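MmcR (Streptomyces lavendulae, PDB 3GWZ) catalyses the transfer of a methyl group from S-adenosyl-L-methionine to 6-demethylmitomycins A and B, forming the quinone methoxy group of mitomycins A and B. Local coordinates at residues 54-59 against 132-137; 127-132 against 179-184; 185-190 against 213-218. All coordinates share one frame; numbering follows the deposited sequence.

Contact 1 of 3, residues 54-59 against 132-137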
loop_
_atom_site.group_PDB
_atom_site.type_symbol
_atom_site.label_atom_id
_atom_site.label_comp_id
_atom_site.label_asym_id
_atom_site.label_seq_id
_atom_site.Cartn_x
_atom_site.Cartn_y
_atom_site.Cartn_z
ATOM N N ALA A 54 -1.671 21.114 9.970
ATOM C CA ALA A 54 -0.622 20.156 10.322
ATOM C C ALA A 54 -0.918 18.785 9.695
ATOM O O ALA A 54 -0.012 18.093 9.229
ATOM C CB ALA A 54 -0.479 20.047 11.844
ATOM N N ILE A 55 -2.191 18.403 9.675
ATOM C CA ILE A 55 -2.584 17.166 9.003
ATOM C C ILE A 55 -2.311 17.273 7.500
ATOM O O ILE A 55 -1.820 16.328 6.877
ATOM C CB ILE A 55 -4.060 16.807 9.280
ATOM C CG1 ILE A 55 -4.209 16.297 10.725
ATOM C CG2 ILE A 55 -4.559 15.769 8.268
ATOM C CD1 ILE A 55 -5.590 15.797 11.078
ATOM N N HIS A 56 -2.604 18.431 6.912
ATOM C CA HIS A 56 -2.358 18.606 5.483
ATOM C C HIS A 56 -0.890 18.367 5.161
ATOM O O HIS A 56 -0.557 17.676 4.198
ATOM C CB HIS A 56 -2.795 19.999 5.016
ATOM C CG HIS A 56 -4.259 20.256 5.204
ATOM N ND1 HIS A 56 -4.780 21.518 5.392
ATOM C CD2 HIS A 56 -5.310 19.402 5.272
ATOM C CE1 HIS A 56 -6.089 21.434 5.550
ATOM N NE2 HIS A 56 -6.435 20.159 5.489
ATOM N N VAL A 57 -0.012 18.933 5.980
ATOM C CA VAL A 57 1.418 18.799 5.748
ATOM C C VAL A 57 1.865 17.359 5.958
ATOM O O VAL A 57 2.692 16.856 5.199
ATOM C CB VAL A 57 2.246 19.757 6.624
ATOM C CG1 VAL A 57 3.735 19.466 6.464
ATOM C CG2 VAL A 57 1.948 21.195 6.234
ATOM N N ALA A 58 1.316 16.692 6.972
ATOM C CA ALA A 58 1.647 15.277 7.189
ATOM C C ALA A 58 1.273 14.396 5.984
ATOM O O ALA A 58 2.014 13.476 5.618
ATOM C CB ALA A 58 0.995 14.748 8.474
ATOM N N VAL A 59 0.125 14.657 5.366
ATOM C CA VAL A 59 -0.243 13.864 4.197
ATOM C C VAL A 59 0.531 14.296 2.960
ATOM O O VAL A 59 0.896 13.463 2.138
ATOM C CB VAL A 59 -1.764 13.835 3.915
ATOM C CG1 VAL A 59 -2.511 13.216 5.105
ATOM C CG2 VAL A 59 -2.277 15.223 3.593
ATOM N N ARG A 132 -5.815 15.300 1.306
ATOM C CA ARG A 132 -4.838 15.639 0.270
ATOM C C ARG A 132 -5.319 16.738 -0.671
ATOM O O ARG A 132 -4.524 17.541 -1.151
ATOM C CB ARG A 132 -4.425 14.385 -0.516
ATOM C CG ARG A 132 -3.545 13.453 0.316
ATOM C CD ARG A 132 -3.425 12.048 -0.252
ATOM N NE ARG A 132 -2.476 11.278 0.547
ATOM C CZ ARG A 132 -2.766 10.714 1.717
ATOM N NH1 ARG A 132 -3.992 10.810 2.221
ATOM N NH2 ARG A 132 -1.829 10.042 2.383
ATOM N N PHE A 133 -6.625 16.752 -0.933
ATOM C CA PHE A 133 -7.286 17.800 -1.724
ATOM C C PHE A 133 -7.135 19.144 -1.007
ATOM O O PHE A 133 -6.723 20.137 -1.602
ATOM C CB PHE A 133 -8.769 17.404 -1.880
ATOM C CG PHE A 133 -9.640 18.406 -2.631
ATOM C CD1 PHE A 133 -9.217 18.988 -3.810
ATOM C CD2 PHE A 133 -10.924 18.690 -2.172
ATOM C CE1 PHE A 133 -10.045 19.889 -4.504
ATOM C CE2 PHE A 133 -11.764 19.580 -2.856
ATOM C CZ PHE A 133 -11.314 20.177 -4.031
ATOM N N GLN A 134 -7.445 19.155 0.284
ATOM C CA GLN A 134 -7.363 20.364 1.105
ATOM C C GLN A 134 -5.927 20.859 1.310
ATOM O O GLN A 134 -5.704 22.029 1.626
ATOM C CB GLN A 134 -7.989 20.103 2.473
ATOM C CG GLN A 134 -9.482 19.853 2.432
ATOM C CD GLN A 134 -10.007 19.331 3.750
ATOM O OE1 GLN A 134 -9.272 19.255 4.740
ATOM N NE2 GLN A 134 -11.280 18.951 3.771
ATOM N N ALA A 135 -4.962 19.961 1.158
ATOM C CA ALA A 135 -3.556 20.319 1.327
ATOM C C ALA A 135 -3.100 21.316 0.263
ATOM O O ALA A 135 -2.195 22.120 0.500
ATOM C CB ALA A 135 -2.688 19.069 1.288
ATOM N N ALA A 136 -3.727 21.259 -0.911
ATOM C CA ALA A 136 -3.391 22.159 -2.009
ATOM C C ALA A 136 -3.490 23.622 -1.601
ATOM O O ALA A 136 -4.469 24.037 -0.976
ATOM C CB ALA A 136 -4.282 21.896 -3.227
ATOM N N PRO A 137 -2.479 24.419 -1.977
ATOM C CA PRO A 137 -2.440 25.835 -1.591
ATOM C C PRO A 137 -3.653 26.597 -2.114
ATOM O O PRO A 137 -4.138 27.504 -1.441
ATOM C CB PRO A 137 -1.141 26.339 -2.239
ATOM C CG PRO A 137 -0.833 25.317 -3.317
ATOM C CD PRO A 137 -1.259 24.020 -2.697
HETATM O O HOH W 1 0.680 11.193 0.738
#
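H56 and A135 mark the closest backbone approach, with H56 CA 4.7 Å from A135 CA; one helical turn on, V59 CA and R132 CA are 6.3 Å apart. The small A135 is consistent with this close spacing, H56 CB lying 3.8 Å from both A135 CA and A135 CB. The imidazole then reaches along the 132-135 turn to Q134. Its NE2 donates to Q134 OE1 at 3.1 Å, with an N-H...O angle of 151°, meeting a lone pair in the carbonyl plane, although the oxygen is somewhat tilted from the ring plane; ring and amide planes stand 82° apart. This is the only direct hydrogen bond between the two segments; R53, also on helix 32-61 of the O-methyltransferase dimerisation domain, adds one to Q134 O on helix 126-135, and the second subunit packs its L46 against Q134. At the other end, V59 CB sits 3.9 Å from R132 CZ, centred over one guanidinium face. R132 reaches this place through a chain extended from CG to NE, its CG also lying 3.9 Å from V59 CG2. A water accepts from R132 NE and donates to V59 O at 2.7 Å, while L119 O takes a hydrogen bond from R132 NH2.

Contact 2 of 3, residues 127-132 against 179-184. With SAH (S-adenosyl-L-homocysteine), chain G.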
loop_
_atom_site.group_PDB
_atom_site.type_symbol
_atom_site.label_atom_id
_atom_site.label_comp_id
_atom_site.label_asym_id
_atom_site.label_seq_id
_atom_site.Cartn_x
_atom_site.Cartn_y
_atom_site.Cartn_z
ATOM N N VAL A 127 -11.970 10.574 3.705
ATOM C CA VAL A 127 -11.161 11.446 4.554
ATOM C C VAL A 127 -9.731 11.575 4.040
ATOM O O VAL A 127 -9.170 12.669 4.037
ATOM C CB VAL A 127 -11.155 10.996 6.029
ATOM C CG1 VAL A 127 -10.280 11.932 6.860
ATOM C CG2 VAL A 127 -12.569 10.982 6.580
ATOM N N ALA A 128 -9.144 10.464 3.599
ATOM C CA ALA A 128 -7.775 10.480 3.080
ATOM C C ALA A 128 -7.649 11.297 1.798
ATOM O O ALA A 128 -6.684 12.041 1.618
ATOM C CB ALA A 128 -7.261 9.060 2.843
ATOM N N THR A 129 -8.609 11.148 0.893
ATOM C CA THR A 129 -8.537 11.905 -0.356
ATOM C C THR A 129 -8.828 13.367 -0.088
ATOM O O THR A 129 -8.208 14.249 -0.698
ATOM C CB THR A 129 -9.499 11.372 -1.434
ATOM O OG1 THR A 129 -10.811 11.215 -0.871
ATOM C CG2 THR A 129 -8.989 10.037 -1.961
ATOM N N ASP A 130 -9.751 13.635 0.833
ATOM C CA ASP A 130 -10.102 15.023 1.130
ATOM C C ASP A 130 -8.923 15.740 1.796
ATOM O O ASP A 130 -8.645 16.909 1.508
ATOM C CB ASP A 130 -11.362 15.113 1.998
ATOM C CG ASP A 130 -12.206 16.339 1.678
ATOM O OD1 ASP A 130 -11.853 17.099 0.748
ATOM O OD2 ASP A 130 -13.228 16.541 2.360
ATOM N N ALA A 131 -8.222 15.044 2.684
ATOM C CA ALA A 131 -7.079 15.662 3.356
ATOM C C ALA A 131 -6.056 16.123 2.323
ATOM O O ALA A 131 -5.505 17.212 2.438
ATOM C CB ALA A 131 -6.445 14.708 4.350
ATOM N N ARG A 132 -5.815 15.300 1.306
ATOM C CA ARG A 132 -4.838 15.639 0.270
ATOM C C ARG A 132 -5.319 16.738 -0.671
ATOM O O ARG A 132 -4.524 17.541 -1.151
ATOM C CB ARG A 132 -4.425 14.385 -0.516
ATOM C CG ARG A 132 -3.545 13.453 0.316
ATOM C CD ARG A 132 -3.425 12.048 -0.252
ATOM N NE ARG A 132 -2.476 11.278 0.547
ATOM C CZ ARG A 132 -2.766 10.714 1.717
ATOM N NH1 ARG A 132 -3.992 10.810 2.221
ATOM N NH2 ARG A 132 -1.829 10.042 2.383
ATOM N N PHE A 179 -9.061 16.740 -6.964
ATOM C CA PHE A 179 -10.502 16.899 -6.824
ATOM C C PHE A 179 -11.282 15.626 -7.199
ATOM O O PHE A 179 -12.140 15.150 -6.439
ATOM C CB PHE A 179 -11.038 18.077 -7.631
ATOM C CG PHE A 179 -12.540 18.083 -7.712
ATOM C CD1 PHE A 179 -13.299 18.162 -6.552
ATOM C CD2 PHE A 179 -13.189 17.959 -8.922
ATOM C CE1 PHE A 179 -14.692 18.138 -6.606
ATOM C CE2 PHE A 179 -14.581 17.937 -8.987
ATOM C CZ PHE A 179 -15.330 18.032 -7.822
ATOM N N ASN A 180 -10.992 15.076 -8.371
ATOM C CA ASN A 180 -11.712 13.882 -8.822
ATOM C C ASN A 180 -11.552 12.676 -7.902
ATOM O O ASN A 180 -12.472 11.867 -7.773
ATOM C CB ASN A 180 -11.328 13.523 -10.257
ATOM C CG ASN A 180 -11.943 14.472 -11.267
ATOM O OD1 ASN A 180 -12.840 15.248 -10.935
ATOM N ND2 ASN A 180 -11.467 14.413 -12.499
ATOM N N ARG A 181 -10.386 12.556 -7.267
ATOM C CA ARG A 181 -10.178 11.532 -6.246
ATOM C C ARG A 181 -11.040 11.793 -5.006
ATOM O O ARG A 181 -11.605 10.867 -4.435
ATOM C CB ARG A 181 -8.699 11.446 -5.832
ATOM C CG ARG A 181 -7.810 10.654 -6.789
ATOM C CD ARG A 181 -6.346 10.652 -6.336
ATOM N NE ARG A 181 -6.138 9.847 -5.131
ATOM C CZ ARG A 181 -5.878 8.540 -5.133
ATOM N NH1 ARG A 181 -5.806 7.875 -6.287
ATOM N NH2 ARG A 181 -5.685 7.894 -3.982
ATOM N N ALA A 182 -11.136 13.048 -4.581
ATOM C CA ALA A 182 -11.891 13.357 -3.370
ATOM C C ALA A 182 -13.392 13.181 -3.589
ATOM O O ALA A 182 -14.105 12.706 -2.705
ATOM C CB ALA A 182 -11.583 14.773 -2.878
HETATM N N MSE A 183 -13.871 13.586 -4.763
HETATM C CA MSE A 183 -15.269 13.372 -5.133
HETATM C C MSE A 183 -15.507 11.876 -5.374
HETATM O O MSE A 183 -16.540 11.319 -4.987
HETATM C CB MSE A 183 -15.588 14.164 -6.409
HETATM C CG MSE A 183 -17.048 14.197 -6.816
HETATM SE SE MSE A 183 -18.180 15.188 -5.560
HETATM C CE MSE A 183 -19.082 13.695 -4.709
ATOM N N GLY A 184 -14.543 11.228 -6.021
ATOM C CA GLY A 184 -14.690 9.827 -6.395
ATOM C C GLY A 184 -14.811 8.872 -5.224
ATOM O O GLY A 184 -15.476 7.838 -5.324
HETATM N N SAH G . -21.787 13.076 -10.148
HETATM C CA SAH G . -20.382 12.889 -9.646
HETATM C CB SAH G . -19.538 14.179 -9.654
HETATM C CG SAH G . -20.078 15.358 -8.823
HETATM S SD SAH G . -18.939 16.737 -8.817
HETATM C C SAH G . -20.424 12.327 -8.253
HETATM O O SAH G . -19.412 11.809 -7.772
HETATM O OXT SAH G . -21.464 12.364 -7.581
HETATM C "C5'" SAH G . -19.675 17.743 -10.091
HETATM C "C4'" SAH G . -19.260 17.340 -11.521
HETATM O "O4'" SAH G . -19.814 18.213 -12.533
HETATM C "C3'" SAH G . -17.756 17.300 -11.808
HETATM O "O3'" SAH G . -17.368 15.943 -12.075
HETATM C "C2'" SAH G . -17.542 18.153 -13.061
HETATM O "O2'" SAH G . -16.653 17.564 -14.019
HETATM C "C1'" SAH G . -18.925 18.187 -13.670
HETATM N N9 SAH G . -19.217 19.386 -14.487
HETATM C C8 SAH G . -19.029 20.674 -14.121
HETATM N N7 SAH G . -19.441 21.513 -15.105
HETATM C C5 SAH G . -19.917 20.742 -16.113
HETATM C C6 SAH G . -20.518 20.981 -17.439
HETATM N N6 SAH G . -20.680 22.257 -17.863
HETATM N N1 SAH G . -20.876 19.903 -18.188
HETATM C C2 SAH G . -20.704 18.648 -17.746
HETATM N N3 SAH G . -20.165 18.356 -16.543
HETATM C C4 SAH G . -19.766 19.344 -15.703
#
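T129 meets R181 and A182 where two helices run nearly antiparallel: the segment axes approach to 8.1 Å at 153° between their N-to-C directions. Helix 126-135 thereby packs on helix 173-197, which in this COMT-type methyltransferase also carries cofactor-pocket residues on another side. In sequence order, T129 comes first and supplies the main contact. Its CA is 4.7 Å from A182 CA, and both branches of its side chain lie on the backbone of R181 and A182: OG1 is 3.5 Å from A182 CA, while CG2 touches R181 O and also meets the R181 side chain, 4.1 Å from R181 CB. With chi1 at 49°, OG1 is set between T129's own backbone N and carbonyl carbon, where it can hydrogen-bond to S125 O a turn earlier and also pair with the S185 hydroxyl just beyond the second segment. No hydrogen bond joins the two segments themselves, so the interface between them rests on van der Waals contact. D130 adds a lighter touch, its CA 4.3 Å from A182 CB. R132 makes no contact with 179-184; its NH1 returns to A128 O, which lies in the guanidinium plane, but the donor stands well out of the carbonyl plane. Across the second helix, F179 and M183 turn from T129 to the bound S-adenosyl-L-homocysteine. F179 meets the cofactor sulfur with the ring edge, near its plane, CZ lying 4.0 Å from SD. The bent selenomethionine chain of M183 (chi2 67°) brings SE to 3.7 Å from that same SD.

Contact 3 of 3, residues 185-190 against 213-218; sequences SVSLTE and RGSLMA. With SAH (S-adenosyl-L-homocysteine), chain G.
S187 swings its OG anti to the backbone N (chi1 -171°), and S215, on the facing helix, holds its own OG between backbone N and carbonyl carbon (chi1 66°); the two hydroxyls meet at 2.8 Å. The S-adenosyl-L-homocysteine carboxylate is close as well, its O lying 3.2 Å from S187 OG in a weak contact. A water 2.8 Å from S187 OG extends the polar cluster; it also accepts from L216 N at 3.2 Å, in the first turn of helix 215-223. K275 NZ is another hydrogen-bond partner of S187 OG and itself binds the cofactor. Several groups thus gather about one hydroxyl, which should restrict its rotation. E190, one turn after S187, forms a salt bridge with K275 and probably helps to position that lysine. Beside the polar group, L188 bends back from a CB directed away from S215, so that CD2 packs 3.9 Å from S215 CB. The nearest backbones here are those of L188 and S215, with CA atoms 5.7 Å apart. G214 stands at the N-cap position of helix 215-223, with a positive phi of 92°. This glycine-rich turn after 205-209, the first strand in chain order of the seven-stranded sheet, followed by a helix, is characteristic of the Rossmann-like fold of class I methyltransferases, and here it faces the carboxylate end of the cofactor pocket.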
loop_
_atom_site.group_PDB
_atom_site.type_symbol
_atom_site.label_atom_id
_atom_site.label_comp_id
_atom_site.label_asym_id
_atom_site.label_seq_id
_atom_site.Cartn_x
_atom_site.Cartn_y
_atom_site.Cartn_z
ATOM N N SER A 185 -14.152 9.201 -4.115
ATOM C CA SER A 185 -14.184 8.339 -2.935
ATOM C C SER A 185 -15.560 8.405 -2.281
ATOM O O SER A 185 -16.152 7.382 -1.920
ATOM C CB SER A 185 -13.101 8.762 -1.935
ATOM O OG SER A 185 -13.317 10.095 -1.487
ATOM N N VAL A 186 -16.064 9.623 -2.128
ATOM C CA VAL A 186 -17.417 9.834 -1.647
ATOM C C VAL A 186 -18.409 9.080 -2.535
ATOM O O VAL A 186 -19.314 8.391 -2.046
ATOM C CB VAL A 186 -17.750 11.345 -1.608
ATOM C CG1 VAL A 186 -19.237 11.563 -1.399
ATOM C CG2 VAL A 186 -16.953 12.020 -0.508
ATOM N N SER A 187 -18.216 9.193 -3.844
ATOM C CA SER A 187 -19.156 8.612 -4.804
ATOM C C SER A 187 -19.184 7.088 -4.734
ATOM O O SER A 187 -20.240 6.473 -4.850
ATOM C CB SER A 187 -18.825 9.070 -6.226
ATOM O OG SER A 187 -19.859 8.684 -7.116
ATOM N N LEU A 188 -18.024 6.477 -4.530
ATOM C CA LEU A 188 -17.966 5.025 -4.411
ATOM C C LEU A 188 -18.895 4.514 -3.313
ATOM O O LEU A 188 -19.570 3.502 -3.483
ATOM C CB LEU A 188 -16.532 4.568 -4.163
ATOM C CG LEU A 188 -15.733 4.364 -5.449
ATOM C CD1 LEU A 188 -14.227 4.404 -5.188
ATOM C CD2 LEU A 188 -16.134 3.047 -6.111
ATOM N N THR A 189 -18.944 5.226 -2.194
ATOM C CA THR A 189 -19.808 4.824 -1.096
ATOM C C THR A 189 -21.279 5.016 -1.453
ATOM O O THR A 189 -22.107 4.116 -1.274
ATOM C CB THR A 189 -19.481 5.615 0.180
ATOM O OG1 THR A 189 -18.096 5.437 0.504
ATOM C CG2 THR A 189 -20.346 5.145 1.341
ATOM N N GLU A 190 -21.598 6.196 -1.968
ATOM C CA GLU A 190 -22.973 6.530 -2.315
ATOM C C GLU A 190 -23.515 5.642 -3.420
ATOM O O GLU A 190 -24.716 5.402 -3.482
ATOM C CB GLU A 190 -23.063 7.989 -2.766
ATOM C CG GLU A 190 -22.717 8.983 -1.686
ATOM C CD GLU A 190 -22.676 10.401 -2.209
ATOM O OE1 GLU A 190 -22.358 10.590 -3.407
ATOM O OE2 GLU A 190 -22.953 11.322 -1.416
ATOM N N ARG A 213 -16.330 10.254 -12.212
ATOM C CA ARG A 213 -15.543 9.142 -12.736
ATOM C C ARG A 213 -16.385 7.908 -13.018
ATOM O O ARG A 213 -15.855 6.872 -13.405
ATOM C CB ARG A 213 -14.385 8.789 -11.801
ATOM C CG ARG A 213 -13.234 9.762 -11.898
ATOM C CD ARG A 213 -12.159 9.456 -10.875
ATOM N NE ARG A 213 -10.933 10.184 -11.179
ATOM C CZ ARG A 213 -9.777 10.003 -10.548
ATOM N NH1 ARG A 213 -9.679 9.110 -9.570
ATOM N NH2 ARG A 213 -8.718 10.713 -10.904
ATOM N N GLY A 214 -17.692 8.015 -12.807
ATOM C CA GLY A 214 -18.603 6.980 -13.259
ATOM C C GLY A 214 -18.947 5.876 -12.272
ATOM O O GLY A 214 -19.571 4.896 -12.656
ATOM N N SER A 215 -18.552 6.014 -11.008
ATOM C CA SER A 215 -18.872 4.974 -10.025
ATOM C C SER A 215 -20.382 4.775 -9.821
ATOM O O SER A 215 -20.852 3.652 -9.596
ATOM C CB SER A 215 -18.145 5.207 -8.687
ATOM O OG SER A 215 -18.603 6.376 -8.032
ATOM N N LEU A 216 -21.153 5.851 -9.896
ATOM C CA LEU A 216 -22.597 5.708 -9.769
ATOM C C LEU A 216 -23.157 4.866 -10.917
ATOM O O LEU A 216 -23.906 3.913 -10.692
ATOM C CB LEU A 216 -23.305 7.065 -9.715
ATOM C CG LEU A 216 -24.837 6.967 -9.656
ATOM C CD1 LEU A 216 -25.272 6.180 -8.427
ATOM C CD2 LEU A 216 -25.493 8.353 -9.670
HETATM N N MSE A 217 -22.799 5.216 -12.149
HETATM C CA MSE A 217 -23.270 4.443 -13.304
HETATM C C MSE A 217 -22.796 2.985 -13.208
HETATM O O MSE A 217 -23.543 2.057 -13.538
HETATM C CB MSE A 217 -22.818 5.080 -14.626
HETATM C CG MSE A 217 -23.417 4.434 -15.878
HETATM SE SE MSE A 217 -25.312 4.835 -16.044
HETATM C CE MSE A 217 -26.040 3.447 -14.898
ATOM N N ALA A 218 -21.562 2.784 -12.750
ATOM C CA ALA A 218 -21.013 1.434 -12.632
ATOM C C ALA A 218 -21.803 0.592 -11.637
ATOM O O ALA A 218 -22.133 -0.552 -11.915
ATOM C CB ALA A 218 -19.513 1.471 -12.259
HETATM N N SAH G . -21.787 13.076 -10.148
HETATM C CA SAH G . -20.382 12.889 -9.646
HETATM C CB SAH G . -19.538 14.179 -9.654
HETATM C CG SAH G . -20.078 15.358 -8.823
HETATM S SD SAH G . -18.939 16.737 -8.817
HETATM C C SAH G . -20.424 12.327 -8.253
HETATM O O SAH G . -19.412 11.809 -7.772
HETATM O OXT SAH G . -21.464 12.364 -7.581
HETATM C "C5'" SAH G . -19.675 17.743 -10.091
HETATM C "C4'" SAH G . -19.260 17.340 -11.521
HETATM O "O4'" SAH G . -19.814 18.213 -12.533
HETATM C "C3'" SAH G . -17.756 17.300 -11.808
HETATM O "O3'" SAH G . -17.368 15.943 -12.075
HETATM C "C2'" SAH G . -17.542 18.153 -13.061
HETATM O "O2'" SAH G . -16.653 17.564 -14.019
HETATM C "C1'" SAH G . -18.925 18.187 -13.670
HETATM N N9 SAH G . -19.217 19.386 -14.487
HETATM C C8 SAH G . -19.029 20.674 -14.121
HETATM N N7 SAH G . -19.441 21.513 -15.105
HETATM C C5 SAH G . -19.917 20.742 -16.113
HETATM C C6 SAH G . -20.518 20.981 -17.439
HETATM N N6 SAH G . -20.680 22.257 -17.863
HETATM N N1 SAH G . -20.876 19.903 -18.188
HETATM C C2 SAH G . -20.704 18.648 -17.746
HETATM N N3 SAH G . -20.165 18.356 -16.543
HETATM C C4 SAH G . -19.766 19.344 -15.703
HETATM O O HOH W 2 -20.370 8.936 -9.882
#

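In the fold
From the dimerisation region to the cofactor, the three contacts follow one another across the chain. Contacts 1 and 2 share R132 and helix 126-135 and touch directly, F133 packing on F179 and A182; both also meet the second subunit. Contacts 2 and 3 use successive turns of helix 173-197 and are joined by a pair of side-chain hydroxyls. Contact 1 is buried and mixes one direct side-chain bond with apolar packing; contact 2, partly buried, is van der Waals between its segments; contact 3, buried apart from exposed L188, is chiefly polar. Both 2 and 3 touch the ligand, whereas contact 1 lies away from the annotated sites.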